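Local coordinates for hypothetical protein ybgI (Escherichia coli, Escherichia coli O157:H7, PDB 1NMO) that forms a toroidal hexamer with a dinuclear metal site and may take part in degrading radiation-damaged nucleotides, at residues Leu27-Lys32 and Asn81-Leu86; Asp50-Leu55 and Asn89-Tyr94; Ala110-Leu115 and Ala148-Lys153; Ile118-Glu123 and Val168-Gly173; Ser181-Gly186 and Gln206-Tyr211. All coordinates share one frame; numbering follows the deposited sequence.

Interaction 1 (Leu27-Lys32 and Asn81-Leu86); sequences LQVEGK and NRLKTL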
# COMPACT_ATOMS: atom_id res chain seq x y z
N LEU A 27 31.74 33.14 -9.57
CA LEU A 27 30.77 33.89 -8.72
C LEU A 27 29.53 34.14 -9.59
O LEU A 27 29.65 34.86 -10.57
CB LEU A 27 31.31 35.29 -8.41
CG LEU A 27 31.31 35.64 -6.95
CD1 LEU A 27 31.40 37.13 -6.81
CD2 LEU A 27 30.12 35.10 -6.26
N GLN A 28 28.37 33.61 -9.29
CA GLN A 28 27.28 33.97 -10.19
C GLN A 28 26.40 35.07 -9.57
O GLN A 28 25.69 35.79 -10.27
CB GLN A 28 26.41 32.77 -10.51
CG GLN A 28 27.20 31.62 -11.16
CD GLN A 28 26.24 30.52 -11.57
OE1 GLN A 28 25.06 30.54 -11.17
NE2 GLN A 28 26.72 29.57 -12.37
N VAL A 29 26.42 35.21 -8.25
CA VAL A 29 25.56 36.27 -7.68
C VAL A 29 26.41 36.76 -6.56
O VAL A 29 26.69 36.04 -5.62
CB VAL A 29 24.22 35.71 -7.13
CG1 VAL A 29 23.32 36.88 -6.69
CG2 VAL A 29 23.50 34.85 -8.25
N GLU A 30 26.89 37.99 -6.68
CA GLU A 30 27.74 38.58 -5.66
C GLU A 30 26.98 38.92 -4.38
O GLU A 30 25.84 39.37 -4.43
CB GLU A 30 28.34 39.85 -6.20
CG GLU A 30 29.52 40.33 -5.49
CD GLU A 30 29.89 41.72 -5.94
OE1 GLU A 30 29.45 42.13 -7.08
OE2 GLU A 30 30.61 42.41 -5.17
N GLY A 31 27.68 38.72 -3.25
CA GLY A 31 27.16 39.02 -1.91
C GLY A 31 28.24 39.69 -1.04
O GLY A 31 29.05 40.47 -1.56
N LYS A 32 28.22 39.44 0.30
CA LYS A 32 29.17 40.08 1.22
C LYS A 32 30.59 39.71 0.82
O LYS A 32 30.91 38.57 0.43
CB LYS A 32 28.92 39.66 2.66
CG LYS A 32 28.93 38.20 2.76
CD LYS A 32 28.82 37.64 4.18
CE LYS A 32 27.66 38.20 4.98
NZ LYS A 32 27.00 37.04 5.67
N ASN A 81 12.38 34.34 -6.30
CA ASN A 81 12.43 33.83 -4.91
C ASN A 81 13.86 33.49 -4.53
O ASN A 81 14.33 33.85 -3.46
CB ASN A 81 11.59 32.59 -4.75
CG ASN A 81 10.08 32.87 -4.98
OD1 ASN A 81 9.59 33.97 -4.69
ND2 ASN A 81 9.36 31.86 -5.47
N ARG A 82 14.55 32.85 -5.47
CA ARG A 82 15.89 32.43 -5.25
C ARG A 82 16.87 33.58 -5.14
O ARG A 82 17.78 33.58 -4.31
CB ARG A 82 16.28 31.53 -6.39
CG ARG A 82 15.62 30.26 -6.39
CD ARG A 82 15.85 29.59 -7.80
NE ARG A 82 15.34 28.21 -7.64
CZ ARG A 82 15.75 27.17 -8.31
NH1 ARG A 82 16.67 27.31 -9.24
NH2 ARG A 82 15.27 25.97 -7.99
N LEU A 83 16.70 34.56 -6.04
CA LEU A 83 17.58 35.70 -6.07
C LEU A 83 17.24 36.67 -4.92
O LEU A 83 18.14 37.40 -4.43
CB LEU A 83 17.48 36.40 -7.45
CG LEU A 83 18.02 35.60 -8.61
CD1 LEU A 83 17.75 36.25 -9.92
CD2 LEU A 83 19.48 35.40 -8.36
N LYS A 84 15.98 36.71 -4.49
CA LYS A 84 15.67 37.59 -3.39
C LYS A 84 16.34 36.94 -2.22
O LYS A 84 16.99 37.60 -1.41
CB LYS A 84 14.19 37.62 -3.03
CG LYS A 84 13.88 38.61 -1.85
CD LYS A 84 12.39 38.64 -1.46
CE LYS A 84 12.13 39.54 -0.25
NZ LYS A 84 10.66 39.45 0.23
N THR A 85 16.20 35.63 -2.09
CA THR A 85 16.79 35.02 -0.92
C THR A 85 18.33 35.27 -0.84
O THR A 85 18.88 35.55 0.23
CB THR A 85 16.54 33.54 -0.94
OG1 THR A 85 15.12 33.29 -0.88
CG2 THR A 85 17.20 32.93 0.28
N LEU A 86 19.02 35.16 -1.96
CA LEU A 86 20.47 35.38 -1.98
C LEU A 86 20.77 36.86 -1.80
O LEU A 86 21.59 37.27 -0.93
CB LEU A 86 21.06 34.94 -3.36
CG LEU A 86 21.12 33.44 -3.71
CD1 LEU A 86 21.25 33.16 -5.20
CD2 LEU A 86 22.27 32.84 -2.95
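Edge strand 26-29 ends in a classic beta bulge, and from it Val29 reaches Leu83 and Leu86 on helix 78-88. Gln28 and Val29 together face Leu93 of the neighbouring strand 92-95, and the CB of Val29 is directed at the helix. A single methyl does the touching: Val29 CG2 lies 4.1 Å from Leu83 CD2 and equally 4.1 Å from Leu86 CD1, so it rests against one branch of each leucine. With chi1 at -174°, Val29 turns CG1 opposite its own amide nitrogen and leaves CG2 for the helix. The two leucines, three residues apart and thus nearly one helical turn, present neighbouring side chains on the same side of the helix. Leu86 crosses the valine at about a right angle, its CB directed at the strand; Leu83 meets it at a slant and gets there through its terminal methyl. No hydrogen bond spans the contact, which is buried, apolar and small. On another part of the helix, Asn81 O accepts two donors from Thr85: the backbone N at 2.9 Å and OG1 at 2.8 Å, arriving from opposite faces of the carbonyl plane. Thr85 OG1 is also bonded to Gln46 of helix 46-54. One residue before Leu83, Arg82 forms a salt bridge with Glu205 of a second subunit. The bulged strand 26-29 is thus paired with strand 92-95 while Val29 packs on helix 78-88 through Leu83 and Leu86, which also rest on Ile75 and Tyr66 from nearby loops.

Interaction 2 (Asp50-Leu55 and Asn89-Tyr94); sequences DEAVRL and NDINLY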
# COMPACT_ATOMS: atom_id res chain seq x y z
N ASP A 50 17.38 28.00 1.42
CA ASP A 50 16.79 28.22 2.73
C ASP A 50 17.76 27.59 3.77
O ASP A 50 17.94 28.09 4.89
CB ASP A 50 15.39 27.57 2.83
CG ASP A 50 14.39 28.13 1.80
OD1 ASP A 50 14.53 29.32 1.35
OD2 ASP A 50 13.43 27.39 1.50
N GLU A 51 18.36 26.46 3.45
CA GLU A 51 19.25 25.90 4.45
C GLU A 51 20.43 26.81 4.64
O GLU A 51 20.93 26.87 5.78
CB GLU A 51 19.77 24.53 4.10
CG GLU A 51 18.85 23.40 4.55
CD GLU A 51 18.81 23.23 6.07
OE1 GLU A 51 19.83 22.87 6.67
OE2 GLU A 51 17.75 23.46 6.67
N ALA A 52 20.90 27.50 3.60
CA ALA A 52 22.04 28.40 3.79
C ALA A 52 21.70 29.61 4.63
O ALA A 52 22.58 30.23 5.27
CB ALA A 52 22.54 28.89 2.47
N VAL A 53 20.43 30.02 4.56
CA VAL A 53 20.02 31.19 5.31
C VAL A 53 19.90 30.72 6.80
O VAL A 53 20.34 31.38 7.70
CB VAL A 53 18.64 31.73 4.71
CG1 VAL A 53 17.89 32.60 5.76
CG2 VAL A 53 18.89 32.61 3.51
N ARG A 54 19.36 29.53 7.03
CA ARG A 54 19.18 29.03 8.37
C ARG A 54 20.54 28.85 9.00
O ARG A 54 20.75 29.23 10.16
CB ARG A 54 18.46 27.69 8.32
CG ARG A 54 18.11 27.07 9.67
CD ARG A 54 17.45 25.70 9.48
NE ARG A 54 18.43 24.64 9.07
CZ ARG A 54 19.31 24.05 9.91
NH1 ARG A 54 19.36 24.39 11.20
NH2 ARG A 54 20.14 23.14 9.45
N LEU A 55 21.49 28.31 8.23
CA LEU A 55 22.84 28.08 8.75
C LEU A 55 23.69 29.37 8.75
O LEU A 55 24.89 29.38 9.12
CB LEU A 55 23.53 26.96 7.93
CG LEU A 55 22.96 25.59 8.13
CD1 LEU A 55 23.45 24.59 7.15
CD2 LEU A 55 23.36 25.11 9.49
N ASN A 89 20.02 38.61 1.57
CA ASN A 89 20.79 38.13 2.75
C ASN A 89 22.31 38.22 2.46
O ASN A 89 23.12 37.72 3.22
CB ASN A 89 20.37 36.68 3.06
CG ASN A 89 18.97 36.61 3.56
OD1 ASN A 89 18.65 37.31 4.52
ND2 ASN A 89 18.11 35.81 2.93
N ASP A 90 22.68 38.87 1.36
CA ASP A 90 24.08 39.08 0.97
C ASP A 90 24.83 37.79 0.87
O ASP A 90 26.01 37.72 1.24
CB ASP A 90 24.81 39.96 1.95
CG ASP A 90 24.19 41.30 2.08
OD1 ASP A 90 24.01 41.96 1.03
OD2 ASP A 90 23.89 41.70 3.26
N ILE A 91 24.17 36.77 0.38
CA ILE A 91 24.83 35.49 0.24
C ILE A 91 25.45 35.38 -1.17
O ILE A 91 24.74 35.59 -2.14
CB ILE A 91 23.82 34.35 0.43
CG1 ILE A 91 23.30 34.29 1.85
CG2 ILE A 91 24.45 33.04 0.11
CD1 ILE A 91 22.30 33.15 2.07
N ASN A 92 26.76 35.13 -1.29
CA ASN A 92 27.41 34.86 -2.60
C ASN A 92 26.99 33.49 -3.26
O ASN A 92 27.06 32.44 -2.60
CB ASN A 92 28.94 34.82 -2.45
CG ASN A 92 29.49 36.13 -1.96
OD1 ASN A 92 29.90 36.98 -2.75
ND2 ASN A 92 29.45 36.34 -0.65
N LEU A 93 26.54 33.45 -4.51
CA LEU A 93 26.29 32.10 -5.08
C LEU A 93 27.38 31.86 -6.09
O LEU A 93 27.59 32.70 -6.98
CB LEU A 93 24.99 31.99 -5.87
CG LEU A 93 24.83 30.70 -6.69
CD1 LEU A 93 24.53 29.59 -5.69
CD2 LEU A 93 23.65 30.78 -7.67
N TYR A 94 28.09 30.73 -5.98
CA TYR A 94 29.10 30.36 -6.98
C TYR A 94 28.56 29.05 -7.48
O TYR A 94 27.86 28.34 -6.71
CB TYR A 94 30.47 30.02 -6.35
CG TYR A 94 31.16 31.09 -5.49
CD1 TYR A 94 30.69 31.40 -4.25
CD2 TYR A 94 32.31 31.75 -5.94
CE1 TYR A 94 31.34 32.35 -3.43
CE2 TYR A 94 32.97 32.71 -5.14
CZ TYR A 94 32.48 32.99 -3.88
OH TYR A 94 33.19 33.87 -3.06
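Val53 packs its CG2 methyl against Asn89 ND2 and Ile91 CD1, crossing each side chain at about a right angle. The methyl is 3.3 Å from Asn89 ND2 and 3.7 Å from Ile91 CD1. The first approach is packing against the amide nitrogen, whose polar partner is Thr85 O in helix 78-88. From the loop just before strand 92-95, Ile91 starts with CG1 on the far side from its carbonyl carbon (chi1 -67°) and then runs straight on, which carries CD1 to helix 46-54; there it also meets Ala52 CB, at 4.3 Å. Ala52 and Ile91 are buried, whereas Val53 lies at the solvent-exposed margin. On the helix, Arg54 grips Glu51 side-on, with NE 2.8 Å from Glu51 OE2 and NH2 2.8 Å from Glu51 OE1. Between the touching residues of the second segment, Asp90, with positive phi, is the C-prime residue of the Schellman motif that closes helix 78-88 and turns the chain into strand 92-95. Helix 46-54 connects the parallel neighbours 37-41 and 59-62, and helix 78-88 connects 59-62 to 92-95: successive beta-alpha-beta crossovers of an alpha/beta sheet.

Interaction 3 (Ala110-Leu115 and Ala148-Lys153); sequences AQLAAL and ARLGRK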
# COMPACT_ATOMS: atom_id res chain seq x y z
N ALA A 110 35.30 11.40 -11.83
CA ALA A 110 36.32 10.60 -11.15
C ALA A 110 35.88 10.02 -9.85
O ALA A 110 36.36 8.94 -9.49
CB ALA A 110 37.59 11.41 -10.95
N GLN A 111 34.97 10.72 -9.14
CA GLN A 111 34.46 10.28 -7.84
C GLN A 111 33.48 9.15 -8.02
O GLN A 111 33.39 8.19 -7.20
CB GLN A 111 33.78 11.42 -7.12
CG GLN A 111 34.68 12.58 -6.96
CD GLN A 111 35.61 12.39 -5.79
OE1 GLN A 111 35.22 11.77 -4.81
NE2 GLN A 111 36.81 12.99 -5.85
N LEU A 112 32.73 9.21 -9.10
CA LEU A 112 31.84 8.09 -9.32
C LEU A 112 32.82 6.92 -9.55
O LEU A 112 32.67 5.85 -8.97
CB LEU A 112 30.98 8.32 -10.56
CG LEU A 112 29.54 7.79 -10.65
CD1 LEU A 112 29.39 7.17 -11.98
CD2 LEU A 112 29.17 6.91 -9.59
N ALA A 113 33.82 7.05 -10.43
CA ALA A 113 34.73 5.89 -10.60
C ALA A 113 35.18 5.32 -9.26
O ALA A 113 35.15 4.09 -9.02
CB ALA A 113 35.94 6.29 -11.38
N ALA A 114 35.58 6.20 -8.36
CA ALA A 114 36.12 5.77 -7.04
C ALA A 114 35.01 5.11 -6.28
O ALA A 114 35.18 4.01 -5.70
CB ALA A 114 36.64 6.98 -6.25
N LEU A 115 33.85 5.77 -6.24
CA LEU A 115 32.74 5.18 -5.49
C LEU A 115 32.35 3.77 -5.99
O LEU A 115 31.89 2.94 -5.21
CB LEU A 115 31.52 6.08 -5.58
CG LEU A 115 30.38 5.62 -4.67
CD1 LEU A 115 30.87 5.42 -3.25
CD2 LEU A 115 29.29 6.70 -4.65
N ALA A 148 23.52 -0.02 -4.06
CA ALA A 148 24.00 -0.02 -2.65
C ALA A 148 24.98 1.15 -2.50
O ALA A 148 25.01 1.80 -1.47
CB ALA A 148 24.71 -1.34 -2.36
N ARG A 149 25.79 1.41 -3.52
CA ARG A 149 26.77 2.51 -3.48
C ARG A 149 26.14 3.89 -3.52
O ARG A 149 26.56 4.78 -2.76
CB ARG A 149 27.75 2.37 -4.67
CG ARG A 149 28.62 1.10 -4.63
CD ARG A 149 29.06 0.78 -3.19
NE ARG A 149 30.34 1.35 -2.84
CZ ARG A 149 30.59 2.05 -1.73
NH1 ARG A 149 29.59 2.28 -0.85
NH2 ARG A 149 31.85 2.51 -1.49
N LEU A 150 25.14 4.07 -4.40
CA LEU A 150 24.46 5.36 -4.55
C LEU A 150 23.20 5.49 -3.74
O LEU A 150 22.71 6.57 -3.65
CB LEU A 150 24.12 5.64 -6.04
CG LEU A 150 25.28 5.51 -7.05
CD1 LEU A 150 24.91 6.26 -8.31
CD2 LEU A 150 26.61 6.06 -6.53
N GLY A 151 22.63 4.43 -3.17
CA GLY A 151 21.41 4.59 -2.36
C GLY A 151 20.16 4.81 -3.21
O GLY A 151 19.11 5.38 -2.75
N ARG A 152 20.24 4.30 -4.43
CA ARG A 152 19.13 4.49 -5.39
C ARG A 152 19.16 3.37 -6.40
O ARG A 152 20.20 3.05 -6.91
CB ARG A 152 19.31 5.84 -6.16
CG ARG A 152 18.27 6.09 -7.35
CD ARG A 152 18.52 7.42 -8.04
NE ARG A 152 17.46 7.83 -8.96
CZ ARG A 152 17.40 7.49 -10.25
NH1 ARG A 152 18.33 6.73 -10.77
NH2 ARG A 152 16.38 7.93 -11.02
N LYS A 153 18.01 2.78 -6.72
CA LYS A 153 17.95 1.67 -7.72
C LYS A 153 18.13 2.19 -9.15
O LYS A 153 17.33 2.99 -9.65
CB LYS A 153 16.59 0.95 -7.63
CG LYS A 153 16.46 -0.34 -8.52
CD LYS A 153 15.09 -1.00 -8.34
CE LYS A 153 14.94 -2.33 -9.09
NZ LYS A 153 15.10 -2.10 -10.59
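Leu115 O, in the last turn of helix 108-116, receives a weak hydrogen bond from Arg149 NE, 3.2 Å away and well bent, with an N-H...acceptor angle of 124°. The contact joins that helix to the C-terminal turn of helix 139-150, two helices of the part of the fold built round the six-stranded sheet. The arginine chain is bent at chi2 and chi3 (-39° and -92°), which brings the guanidinium back to Leu115. There Leu115 CD1 lies over one face of the group, 3.5 Å from Arg149 NH2 and nearer that end than the middle of the group, so the leucine offers its carbonyl oxygen and a methyl to the same side chain. A positive charge at the carbonyl end of helix 108-116 would probably be favourable. Beneath this partly exposed layer, Leu150 goes inward: its CD2 meets Leu112 CD2 at 4.1 Å, the two side chains crossing at about a right angle. Leu112 also touches Thr172, and Leu150 touches Thr218, next to the metal-binding Glu219. Gly151, with positive phi, takes the chain out of the helix. Leu115 CD2 and Leu150 CD2 are 3.3 Å apart, tighter than usual methyl contact and of doubtful precision.

Interaction 4 (Ile118-Glu123 and Val168-Gly173); sequences ITVMGE and VAWCTG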
# COMPACT_ATOMS: atom_id res chain seq x y z
N ILE A 118 36.00 1.61 -9.87
CA ILE A 118 36.45 1.45 -11.25
C ILE A 118 37.78 2.14 -11.44
O ILE A 118 37.98 3.29 -11.08
CB ILE A 118 35.47 2.11 -12.26
CG1 ILE A 118 34.03 1.58 -12.00
CG2 ILE A 118 35.95 1.84 -13.75
CD1 ILE A 118 32.98 2.15 -13.06
N THR A 119 38.71 1.43 -12.03
CA THR A 119 40.03 2.01 -12.28
C THR A 119 39.95 2.80 -13.58
O THR A 119 39.70 2.25 -14.64
CB THR A 119 41.09 0.84 -12.47
OG1 THR A 119 40.97 -0.08 -11.35
CG2 THR A 119 42.51 1.41 -12.54
N VAL A 120 40.20 4.08 -13.52
CA VAL A 120 40.14 4.89 -14.72
C VAL A 120 41.34 4.56 -15.58
O VAL A 120 42.46 4.43 -15.05
CB VAL A 120 40.21 6.42 -14.37
CG1 VAL A 120 40.44 7.25 -15.67
CG2 VAL A 120 38.91 6.87 -13.68
N MSE A 121 41.15 4.47 -16.90
CA MSE A 121 42.27 4.09 -17.75
C MSE A 121 42.57 5.00 -18.91
O MSE A 121 43.64 4.92 -19.49
CB MSE A 121 42.09 2.66 -18.25
CG MSE A 121 42.47 1.65 -17.24
SE MSE A 121 42.03 -0.14 -17.86
CE MSE A 121 42.56 -1.01 -16.14
N GLY A 122 41.61 5.87 -19.20
CA GLY A 122 41.72 6.85 -20.28
C GLY A 122 40.40 7.62 -20.47
O GLY A 122 39.53 7.71 -19.59
N GLU A 123 40.24 8.25 -21.63
CA GLU A 123 39.00 8.93 -21.89
C GLU A 123 38.69 8.69 -23.34
O GLU A 123 39.58 8.48 -24.16
CB GLU A 123 39.03 10.41 -21.49
CG GLU A 123 39.63 11.41 -22.42
CD GLU A 123 39.01 12.79 -22.21
OE1 GLU A 123 38.91 13.29 -21.06
OE2 GLU A 123 38.59 13.42 -23.21
N VAL A 168 34.15 -0.46 -18.77
CA VAL A 168 33.00 0.44 -18.62
C VAL A 168 33.28 1.88 -19.07
O VAL A 168 34.45 2.29 -19.20
CB VAL A 168 32.70 0.47 -17.12
CG1 VAL A 168 31.62 1.43 -16.83
CG2 VAL A 168 32.29 -0.90 -16.67
N ALA A 169 32.25 2.67 -19.42
CA ALA A 169 32.60 4.08 -19.69
C ALA A 169 31.43 4.79 -18.99
O ALA A 169 30.42 4.14 -18.69
CB ALA A 169 32.69 4.42 -21.18
N TRP A 170 31.49 6.09 -18.73
CA TRP A 170 30.41 6.67 -18.01
C TRP A 170 30.44 8.14 -18.17
O TRP A 170 31.47 8.67 -18.61
CB TRP A 170 30.57 6.32 -16.53
CG TRP A 170 31.82 6.86 -15.86
CD1 TRP A 170 31.96 8.02 -15.17
CD2 TRP A 170 33.13 6.24 -15.86
NE1 TRP A 170 33.27 8.17 -14.74
CE2 TRP A 170 34.00 7.10 -15.14
CE3 TRP A 170 33.65 5.03 -16.40
CZ2 TRP A 170 35.37 6.80 -14.93
CZ3 TRP A 170 35.03 4.72 -16.21
CH2 TRP A 170 35.85 5.60 -15.49
N CYS A 171 29.34 8.82 -17.84
CA CYS A 171 29.32 10.29 -17.86
C CYS A 171 28.27 10.57 -16.81
O CYS A 171 27.19 10.09 -16.98
CB CYS A 171 28.87 10.88 -19.21
SG CYS A 171 28.88 12.73 -19.13
N THR A 172 28.56 11.32 -15.74
CA THR A 172 27.52 11.55 -14.77
C THR A 172 26.41 12.56 -15.32
O THR A 172 26.61 13.28 -16.27
CB THR A 172 28.08 12.18 -13.48
OG1 THR A 172 28.53 13.51 -13.81
CG2 THR A 172 29.19 11.30 -12.82
N GLY A 173 25.21 12.56 -14.73
CA GLY A 173 24.22 13.53 -15.16
C GLY A 173 23.46 13.16 -16.39
O GLY A 173 23.09 11.99 -16.57
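Ile118, Val168 and Trp170 form the buried part of this contact, while Val120 makes an equally close approach from the exposed side. Ile118 works with two branches. Its CG2 lies 3.9 Å from Trp170 CZ3, the side chains sliding past each other in opposite directions, and its CD1 reaches 4.1 Å to Val168 CG1, here crossing at about a right angle. Val168 and Trp170, two residues apart on one strand, therefore both receive the same isoleucine. The tryptophan has CG lodged between its amide nitrogen and carbonyl carbon (chi1 62°), which carries the six-membered ring to strand 118-123. Val120 CG2 comes to the edge of that ring, in its plane, 3.8 Å from both Trp170 CZ2 and Trp170 CH2. The loose part is Met121 to Glu123, which make no close contact with 168-173; Met121, a selenomethionine, belongs with Gly122 to a classic beta bulge facing Trp130. No polar bond crosses the contact; Trp170 NE1 is satisfied by Asn109 O. Thr172 OG1 bonds to Glu219, a ligand of both iron ions, linking the end of strand 165-170 to the metal site, at Glu219 between helices 215-218 and 221-233. Strand 128-137 runs between the two strands, antiparallel to each. The short segments stand 78° apart with axes 9.1 Å at closest approach, consistent with a strongly twisted or bent sheet, the side chains meeting past the intervening strand. Ala113 of helix 108-116 packs on both Val120 and Trp170, and Ile191 of strand 189-192 supports Val168 and Trp170.

Interaction 5 (Ser181-Gly186 and Gln206-Tyr211); sequences SAARFG and QGLHFY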
# COMPACT_ATOMS: atom_id res chain seq x y z
N SER A 181 28.86 6.80 -28.84
CA SER A 181 30.26 6.94 -28.98
C SER A 181 30.98 5.93 -28.03
O SER A 181 32.07 5.47 -28.35
CB SER A 181 30.65 8.38 -28.73
OG SER A 181 31.38 8.41 -27.54
N ALA A 182 30.40 5.57 -26.89
CA ALA A 182 31.09 4.58 -26.03
C ALA A 182 31.00 3.25 -26.69
O ALA A 182 31.92 2.51 -26.62
CB ALA A 182 30.48 4.49 -24.66
N ALA A 183 29.88 2.89 -27.29
CA ALA A 183 29.78 1.59 -27.95
C ALA A 183 30.88 1.40 -29.06
O ALA A 183 31.49 0.33 -29.24
CB ALA A 183 28.36 1.43 -28.59
N ARG A 184 31.06 2.44 -29.87
CA ARG A 184 32.04 2.44 -30.93
C ARG A 184 33.40 2.16 -30.27
O ARG A 184 34.11 1.28 -30.69
CB ARG A 184 32.05 3.81 -31.59
CG ARG A 184 32.17 3.83 -33.10
CD ARG A 184 30.91 4.44 -33.63
NE ARG A 184 30.77 5.83 -33.16
CZ ARG A 184 29.60 6.41 -32.82
NH1 ARG A 184 28.46 5.68 -32.89
NH2 ARG A 184 29.55 7.71 -32.44
N PHE A 185 33.73 2.89 -29.21
CA PHE A 185 35.00 2.69 -28.52
C PHE A 185 35.21 1.24 -28.09
O PHE A 185 36.31 0.68 -28.28
CB PHE A 185 35.08 3.61 -27.32
CG PHE A 185 36.40 3.58 -26.64
CD1 PHE A 185 37.47 4.34 -27.13
CD2 PHE A 185 36.60 2.73 -25.57
CE1 PHE A 185 38.74 4.24 -26.56
CE2 PHE A 185 37.84 2.60 -24.99
CZ PHE A 185 38.93 3.35 -25.48
N GLY A 186 34.15 0.63 -27.56
CA GLY A 186 34.17 -0.77 -27.12
C GLY A 186 34.11 -0.87 -25.60
O GLY A 186 35.13 -0.76 -24.89
N GLN A 206 23.57 -2.48 -29.72
CA GLN A 206 25.03 -2.53 -29.71
C GLN A 206 25.53 -3.49 -28.63
O GLN A 206 26.74 -3.57 -28.42
CB GLN A 206 25.64 -1.11 -29.59
CG GLN A 206 25.45 -0.28 -30.90
CD GLN A 206 25.65 1.28 -30.73
OE1 GLN A 206 25.38 1.86 -29.65
NE2 GLN A 206 26.05 1.96 -31.82
N GLY A 207 24.64 -4.22 -27.97
CA GLY A 207 25.10 -5.20 -26.97
C GLY A 207 25.85 -4.76 -25.69
O GLY A 207 26.79 -5.42 -25.22
N LEU A 208 25.45 -3.65 -25.07
CA LEU A 208 26.12 -3.31 -23.83
C LEU A 208 25.07 -3.10 -22.73
O LEU A 208 23.89 -2.90 -23.00
CB LEU A 208 27.01 -2.08 -23.97
CG LEU A 208 26.30 -0.80 -24.36
CD1 LEU A 208 27.23 0.42 -24.23
CD2 LEU A 208 25.90 -0.93 -25.76
N HIS A 209 25.52 -3.26 -21.49
CA HIS A 209 24.71 -3.08 -20.33
C HIS A 209 24.59 -1.58 -20.16
O HIS A 209 25.62 -0.89 -20.20
CB HIS A 209 25.42 -3.64 -19.09
CG HIS A 209 25.42 -5.14 -19.02
ND1 HIS A 209 24.29 -5.86 -18.69
CD2 HIS A 209 26.39 -6.05 -19.30
CE1 HIS A 209 24.55 -7.16 -18.79
NE2 HIS A 209 25.82 -7.30 -19.15
N PHE A 210 23.38 -1.06 -19.94
CA PHE A 210 23.22 0.37 -19.74
C PHE A 210 22.55 0.60 -18.38
O PHE A 210 21.65 -0.14 -18.05
CB PHE A 210 22.36 1.03 -20.86
CG PHE A 210 21.91 2.37 -20.49
CD1 PHE A 210 22.81 3.42 -20.44
CD2 PHE A 210 20.60 2.58 -20.08
CE1 PHE A 210 22.44 4.70 -19.98
CE2 PHE A 210 20.21 3.86 -19.62
CZ PHE A 210 21.15 4.91 -19.57
N TYR A 211 23.01 1.60 -17.63
CA TYR A 211 22.49 1.95 -16.30
C TYR A 211 22.20 3.45 -16.31
O TYR A 211 23.07 4.23 -16.73
CB TYR A 211 23.55 1.74 -15.19
CG TYR A 211 24.02 0.34 -15.14
CD1 TYR A 211 24.92 -0.14 -16.05
CD2 TYR A 211 23.42 -0.56 -14.26
CE1 TYR A 211 25.19 -1.52 -16.12
CE2 TYR A 211 23.68 -1.90 -14.29
CZ TYR A 211 24.56 -2.40 -15.23
OH TYR A 211 24.77 -3.80 -15.26
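Ala183 of helix 179-185 meets Gln206 and Leu208; two residues earlier, Ser181 points away and bonds through OG to Glu125. Ala182 follows, buried and facing Ala169 of strand 165-170 rather than the partner segment. Ala183 is the residue that matters here. Its CB points at the other segment and fits against the side of the Gln206 chain, 3.9 Å from Gln206 CB and 3.5 Å from Gln206 CD. The glutamine starts with chi1 at -70° and then runs extended, so that its length passes over the alanine methyl. At a looser 4.4 Å the same Ala183 CB meets Leu208 CD2, which comes from the buried side. Arg184 starts away from the contact, and its guanidinium turns back so that one face lies over Ser181 CA. Phe185 meets the ring of Trp130, and Gly186, with positive phi, ends the helix. Strands 165-170, 189-192 and 209-212 are consecutive parallel neighbours joined through helices 179-185 and 197-205, two beta-alpha-beta units; Gln206 follows the second helix and also packs on Met78 of a second subunit. With no hydrogen bond across it, the contact rests on shape, consistent with the small methyl allowing the close approach of the loop before strand 209-212 to the helix, the glutamine on the more exposed side and the leucine inward.

Interactions 1 and 2 hold one five-stranded sheet: strands 26-29 and 92-95 pair there, and Thr85 of one contact packs on Val53 of the other. Interactions 3, 4 and 5 gather round the six-stranded sheet. Of these, 3 and 4 are joined by Ala113, while 4 and 5 touch through Ala169 and Ala182. The centres of 1 and 5 are about 42 Å apart, on opposite sides of the chain's centre. Burial is fullest in 1 and 4, both wholly apolar across the contact; 2, 3 and 5 are partly exposed and set amide or guanidinium groups against methyls. Only 3 has a hydrogen bond across it, a weak one, and 3 and 4 lie nearest the irons.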